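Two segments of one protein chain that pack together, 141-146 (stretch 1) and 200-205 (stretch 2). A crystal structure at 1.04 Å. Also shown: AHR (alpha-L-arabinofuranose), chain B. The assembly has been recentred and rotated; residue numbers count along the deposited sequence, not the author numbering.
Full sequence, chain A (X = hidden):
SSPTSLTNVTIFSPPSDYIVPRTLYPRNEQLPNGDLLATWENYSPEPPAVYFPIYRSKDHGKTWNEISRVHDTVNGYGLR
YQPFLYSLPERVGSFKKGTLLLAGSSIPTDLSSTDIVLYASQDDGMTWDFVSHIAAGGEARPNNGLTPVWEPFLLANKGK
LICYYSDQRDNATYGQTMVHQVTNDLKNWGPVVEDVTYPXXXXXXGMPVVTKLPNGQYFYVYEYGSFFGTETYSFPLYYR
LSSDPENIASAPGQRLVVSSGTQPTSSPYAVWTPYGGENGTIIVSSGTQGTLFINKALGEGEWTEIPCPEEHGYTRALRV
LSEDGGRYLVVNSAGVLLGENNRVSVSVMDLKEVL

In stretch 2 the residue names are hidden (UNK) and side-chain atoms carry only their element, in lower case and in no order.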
ATOM      1  N   ARG A 141      -8.157 -16.219  -2.270  1.00  4.62           N
ATOM      2  CA  ARG A 141      -7.909 -16.245  -3.718  1.00  4.93           C
ATOM      3  C   ARG A 141      -8.860 -15.220  -4.378  1.00  5.07           C
ATOM      4  O   ARG A 141     -10.017 -15.109  -3.982  1.00  5.19           O
ATOM      5  CB  ARG A 141      -8.159 -17.615  -4.354  1.00  4.87           C
ATOM      6  CG  ARG A 141      -7.174 -18.663  -3.887  1.00  5.38           C
ATOM      7  CD  ARG A 141      -7.375 -19.963  -4.667  1.00  6.01           C
ATOM      8  NE  ARG A 141      -6.425 -21.025  -4.263  1.00  6.20           N
ATOM      9  CZ  ARG A 141      -6.584 -21.896  -3.305  1.00  6.12           C
ATOM     10  NH1 ARG A 141      -7.692 -21.916  -2.590  1.00  6.17           N
ATOM     11  NH2 ARG A 141      -5.612 -22.770  -3.044  1.00  7.22           N
ATOM     12  N   PRO A 142      -8.371 -14.508  -5.385  1.00  5.17           N
ATOM     13  CA  PRO A 142      -9.143 -13.425  -6.021  1.00  5.57           C
ATOM     14  C   PRO A 142     -10.077 -13.943  -7.092  1.00  6.46           C
ATOM     15  O   PRO A 142      -9.979 -13.555  -8.246  1.00 11.28           O
ATOM     16  CB  PRO A 142      -8.087 -12.487  -6.550  1.00  6.86           C
ATOM     17  CG  PRO A 142      -7.008 -13.464  -6.986  1.00  7.05           C
ATOM     18  CD  PRO A 142      -6.966 -14.491  -5.823  1.00  5.96           C
ATOM     19  N   ASN A 143     -10.973 -14.832  -6.711  1.00  6.14           N
ATOM     20  CA  ASN A 143     -11.993 -15.377  -7.587  1.00  6.13           C
ATOM     21  C   ASN A 143     -13.353 -14.900  -7.143  1.00  5.68           C
ATOM     22  O   ASN A 143     -13.637 -14.805  -5.958  1.00  5.83           O
ATOM     23  CB  ASN A 143     -11.973 -16.913  -7.573  1.00  6.43           C
ATOM     24  CG  ASN A 143     -10.724 -17.478  -8.184  1.00  8.44           C
ATOM     25  OD1 ASN A 143     -10.574 -17.518  -9.432  1.00 18.74           O
ATOM     26  ND2 ASN A 143      -9.835 -17.926  -7.432  1.00 13.58           N
ATOM     27  N   ASN A 144     -14.190 -14.561  -8.079  1.00  6.79           N
ATOM     28  CA  ASN A 144     -15.562 -14.140  -7.770  1.00  6.27           C
ATOM     29  C   ASN A 144     -16.292 -15.255  -7.044  1.00  6.06           C
ATOM     30  O   ASN A 144     -16.077 -16.446  -7.247  1.00  7.01           O
ATOM     31  CB  ASN A 144     -16.290 -13.760  -9.053  1.00  7.04           C
ATOM     32  CG  ASN A 144     -15.737 -12.513  -9.711  1.00  6.79           C
ATOM     33  OD1 ASN A 144     -15.142 -11.640  -9.051  1.00  7.76           O
ATOM     34  ND2 ASN A 144     -15.982 -12.365 -10.978  1.00  9.64           N
ATOM     35  N   GLY A 145     -17.190 -14.822  -6.141  1.00  5.66           N
ATOM     36  CA  GLY A 145     -17.964 -15.707  -5.304  1.00  5.88           C
ATOM     37  C   GLY A 145     -17.367 -16.017  -3.980  1.00  5.21           C
ATOM     38  O   GLY A 145     -18.078 -16.384  -3.046  1.00  6.44           O
ATOM     39  N   LEU A 146     -16.033 -15.906  -3.897  1.00  4.93           N
ATOM     40  CA  LEU A 146     -15.344 -16.026  -2.628  1.00  4.66           C
ATOM     41  C   LEU A 146     -15.490 -14.716  -1.857  1.00  4.91           C
ATOM     42  O   LEU A 146     -15.872 -13.672  -2.395  1.00  5.47           O
ATOM     43  CB  LEU A 146     -13.879 -16.352  -2.884  1.00  4.86           C
ATOM     44  CG  LEU A 146     -13.648 -17.600  -3.722  1.00  4.77           C
ATOM     45  CD1 LEU A 146     -12.143 -17.857  -3.835  1.00  6.30           C
ATOM     46  CD2 LEU A 146     -14.384 -18.787  -3.174  1.00  6.51           C
ATOM     47  N   UNK A 200     -21.815  -3.506 -12.354  1.00  8.13           N
ATOM     48  CA  UNK A 200     -21.551  -4.699 -13.118  1.00  7.69           C
ATOM     49  C   UNK A 200     -20.862  -5.708 -12.247  1.00  7.61           C
ATOM     50  O   UNK A 200     -19.807  -5.400 -11.675  1.00  7.47           O
ATOM     51  c   UNK A 200     -20.505  -5.575 -15.231  1.00 10.60           C
ATOM     52  o   UNK A 200     -21.255  -3.308 -15.053  1.00  9.57           O
ATOM     53  c   UNK A 200     -20.678  -4.374 -14.316  1.00  8.27           C
ATOM     54  N   UNK A 201     -21.425  -6.923 -12.101  1.00  7.90           N
ATOM     55  CA  UNK A 201     -20.894  -7.896 -11.159  1.00  7.82           C
ATOM     56  C   UNK A 201     -19.413  -8.203 -11.345  1.00  7.44           C
ATOM     57  O   UNK A 201     -18.659  -8.340 -10.382  1.00  7.70           O
ATOM     58  c   UNK A 201     -21.491 -10.193  -8.943  1.00 11.43           C
ATOM     59  c   UNK A 201     -20.965 -11.163  -8.094  1.00 13.06           C
ATOM     60  o   UNK A 201     -19.632 -13.122  -7.726  1.00 19.55           O
ATOM     61  c   UNK A 201     -20.155 -12.171  -8.590  1.00 15.35           C
ATOM     62  c   UNK A 201     -20.365 -11.282 -10.792  1.00 11.36           C
ATOM     63  c   UNK A 201     -19.847 -12.230  -9.923  1.00 13.84           C
ATOM     64  c   UNK A 201     -21.752  -9.182 -11.246  1.00  9.22           C
ATOM     65  c   UNK A 201     -21.194 -10.266 -10.294  1.00  9.41           C
ATOM     66  N   UNK A 202     -18.987  -8.343 -12.593  1.00  7.79           N
ATOM     67  CA  UNK A 202     -17.629  -8.703 -12.893  1.00  7.31           C
ATOM     68  C   UNK A 202     -16.623  -7.572 -12.665  1.00  6.51           C
ATOM     69  O   UNK A 202     -15.408  -7.846 -12.759  1.00  7.33           O
ATOM     70  c   UNK A 202     -18.223 -10.586 -14.503  1.00 11.02           C
ATOM     71  o   UNK A 202     -18.001  -8.280 -15.218  1.00  9.19           O
ATOM     72  c   UNK A 202     -17.477  -9.254 -14.324  1.00  8.54           C
ATOM     73  N   UNK A 203     -17.072  -6.374 -12.354  1.00  6.46           N
ATOM     74  CA  UNK A 203     -16.121  -5.313 -11.968  1.00  5.78           C
ATOM     75  C   UNK A 203     -15.463  -5.681 -10.627  1.00  5.46           C
ATOM     76  O   UNK A 203     -16.120  -6.125  -9.675  1.00  5.86           O
ATOM     77  o   UNK A 203     -16.957  -3.965 -14.248  1.00  7.02           O
ATOM     78  c   UNK A 203     -16.809  -3.981 -11.873  1.00  5.86           C
ATOM     79  c   UNK A 203     -17.178  -3.344 -13.193  1.00  6.24           C
ATOM     80  o   UNK A 203     -17.681  -2.174 -13.138  1.00  7.07           O
ATOM     81  N   UNK A 204     -14.165  -5.423 -10.571  1.00  5.49           N
ATOM     82  CA  UNK A 204     -13.349  -5.683  -9.380  1.00  5.00           C
ATOM     83  C   UNK A 204     -12.420  -4.479  -9.175  1.00  4.77           C
ATOM     84  O   UNK A 204     -11.207  -4.527  -9.423  1.00  5.22           O
ATOM     85  c   UNK A 204     -11.850 -10.262  -7.654  1.00  5.42           C
ATOM     86  n   UNK A 204     -10.866 -10.234  -6.792  1.00  6.13           N
ATOM     87  n   UNK A 204     -12.996 -10.826  -7.336  1.00  6.00           N
ATOM     88  c   UNK A 204     -13.443  -8.219  -9.567  1.00  5.46           C
ATOM     89  c   UNK A 204     -12.633  -9.527  -9.859  1.00  5.98           C
ATOM     90  n   UNK A 204     -11.644  -9.743  -8.837  1.00  5.57           N
ATOM     91  c   UNK A 204     -12.531  -7.007  -9.503  1.00  5.49           C
ATOM     92  N   UNK A 205     -12.959  -3.357  -8.672  1.00  4.75           N
ATOM     93  CA  UNK A 205     -12.087  -2.298  -8.173  1.00  4.71           C
ATOM     94  C   UNK A 205     -11.296  -2.857  -6.995  1.00  4.30           C
ATOM     95  O   UNK A 205     -11.840  -3.654  -6.188  1.00  4.94           O
ATOM     96  c   UNK A 205     -14.396  -3.100  -8.334  1.00  5.31           C
ATOM     97  c   UNK A 205     -13.080  -1.213  -7.776  1.00  5.22           C
ATOM     98  c   UNK A 205     -14.295  -1.980  -7.319  1.00  5.28           C
TER
HETATM   99  O5  AHR B   1      -4.554 -11.203  -5.050  1.00  4.41           O
HETATM  100  C5  AHR B   1      -5.556 -10.336  -4.427  1.00  4.63           C
HETATM  101  C4  AHR B   1      -6.151  -9.464  -5.497  1.00  4.71           C
HETATM  102  O4  AHR B   1      -5.145  -8.537  -5.927  1.00  4.82           O
HETATM  103  C3  AHR B   1      -7.311  -8.614  -4.990  1.00  4.55           C
HETATM  104  O3  AHR B   1      -8.544  -9.338  -5.143  1.00  4.87           O
HETATM  105  C2  AHR B   1      -7.232  -7.375  -5.915  1.00  4.67           C
HETATM  106  O2  AHR B   1      -7.652  -6.170  -5.278  1.00  4.52           O
HETATM  107  C1  AHR B   1      -5.775  -7.329  -6.370  1.00  4.63           C
HETATM  108  O1  AHR B   1      -5.694  -7.377  -7.823  1.00  5.43           O
HETATM  109  O   HOH W   1     -14.607 -10.564 -12.828  1.00 10.70           O

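Position 200 carries three side-chain atoms, a carbon bearing one oxygen and one carbon, and they touch nothing on stretch 1. This branching at CB is that of threonine, and Thr200 follows. It lies out of reach of stretch 1, and its part in the local fold is played by the backbone: its carbonyl O accepts a hydrogen bond from N of residue 203 at 3.0 Å, closing a type I beta turn.

Position 201 has one carbon leading to a six-carbon ring that bears a single oxygen, eight side-chain atoms in all. The ring oxygen lies 3.7 Å from CB of Asn144 and 3.4 Å from N of Gly145. A hydroxylated six-membered ring identifies Tyr201. Its CA-to-CB bond points sideways, but with chi1 at 178° (t) the end of the side chain comes nearer to stretch 1. The reach of the side chain, with its hydroxyl at the far end of the ring, suits the place. Gly145 itself, at phi 92° and psi -25°, adopts a backbone conformation in which a CB would be jammed against the preceding carbonyl oxygen.

Position 202 again shows a carbon carrying one oxygen and one carbon, and its CA lies 4.4 Å from ND2 of Asn144; it is Thr202. Its CA-to-CB bond points sideways; chi1 is 55° (p). The firmer link is through water 1, which accepts from ND2 of Asn144 at 2.9 Å and donates to the backbone O of Thr202 at 2.8 Å.

Position 203 has two carbons, the second carrying two oxygens, and none of them touches stretch 1: a short carboxylate, hence Asp203. Its CA-to-CB bond points away from stretch 1. Both carboxylate oxygens are hydrogen-bonded elsewhere in the structure, which suits an acidic group in a buried setting.

At position 204 three carbons lead to a nitrogen, then to a carbon carrying two more nitrogens. One terminal nitrogen lies 2.9 Å from OD1 of Asn144, and the other 3.6 Å from CB of Pro142. This is a guanidinium, and the residue is Arg204. Its CA-to-CB bond points toward stretch 1, and the long chain spans the gap to Asn144 and Pro142. NH1 is the donor to OD1 of Asn144, with an angle of 158°, a bond lying near the guanidinium plane. O of Pro142 sits over one face of the group. NH2 also lies 3.0 Å from O3 of the arabinofuranose, so one planar group reaches both protein and sugar.

Position 205 has three carbons closing a ring onto the backbone nitrogen, the mark of Pro205. It is buried but out of reach of stretch 1, and it continues the strand begun at Arg204.

The contact is small, burying 274 Å² over both sides, and centres on Asn144. The amide of this side chain is used at both ends: OD1 takes the direct hydrogen bond from Arg204, while ND2 reaches Thr202 through water. Tyr201 packs beside its CB, and Pro142 meets the guanidinium, which also lies against the sugar.

Stretch 2, residues 200-205: TYTDRP
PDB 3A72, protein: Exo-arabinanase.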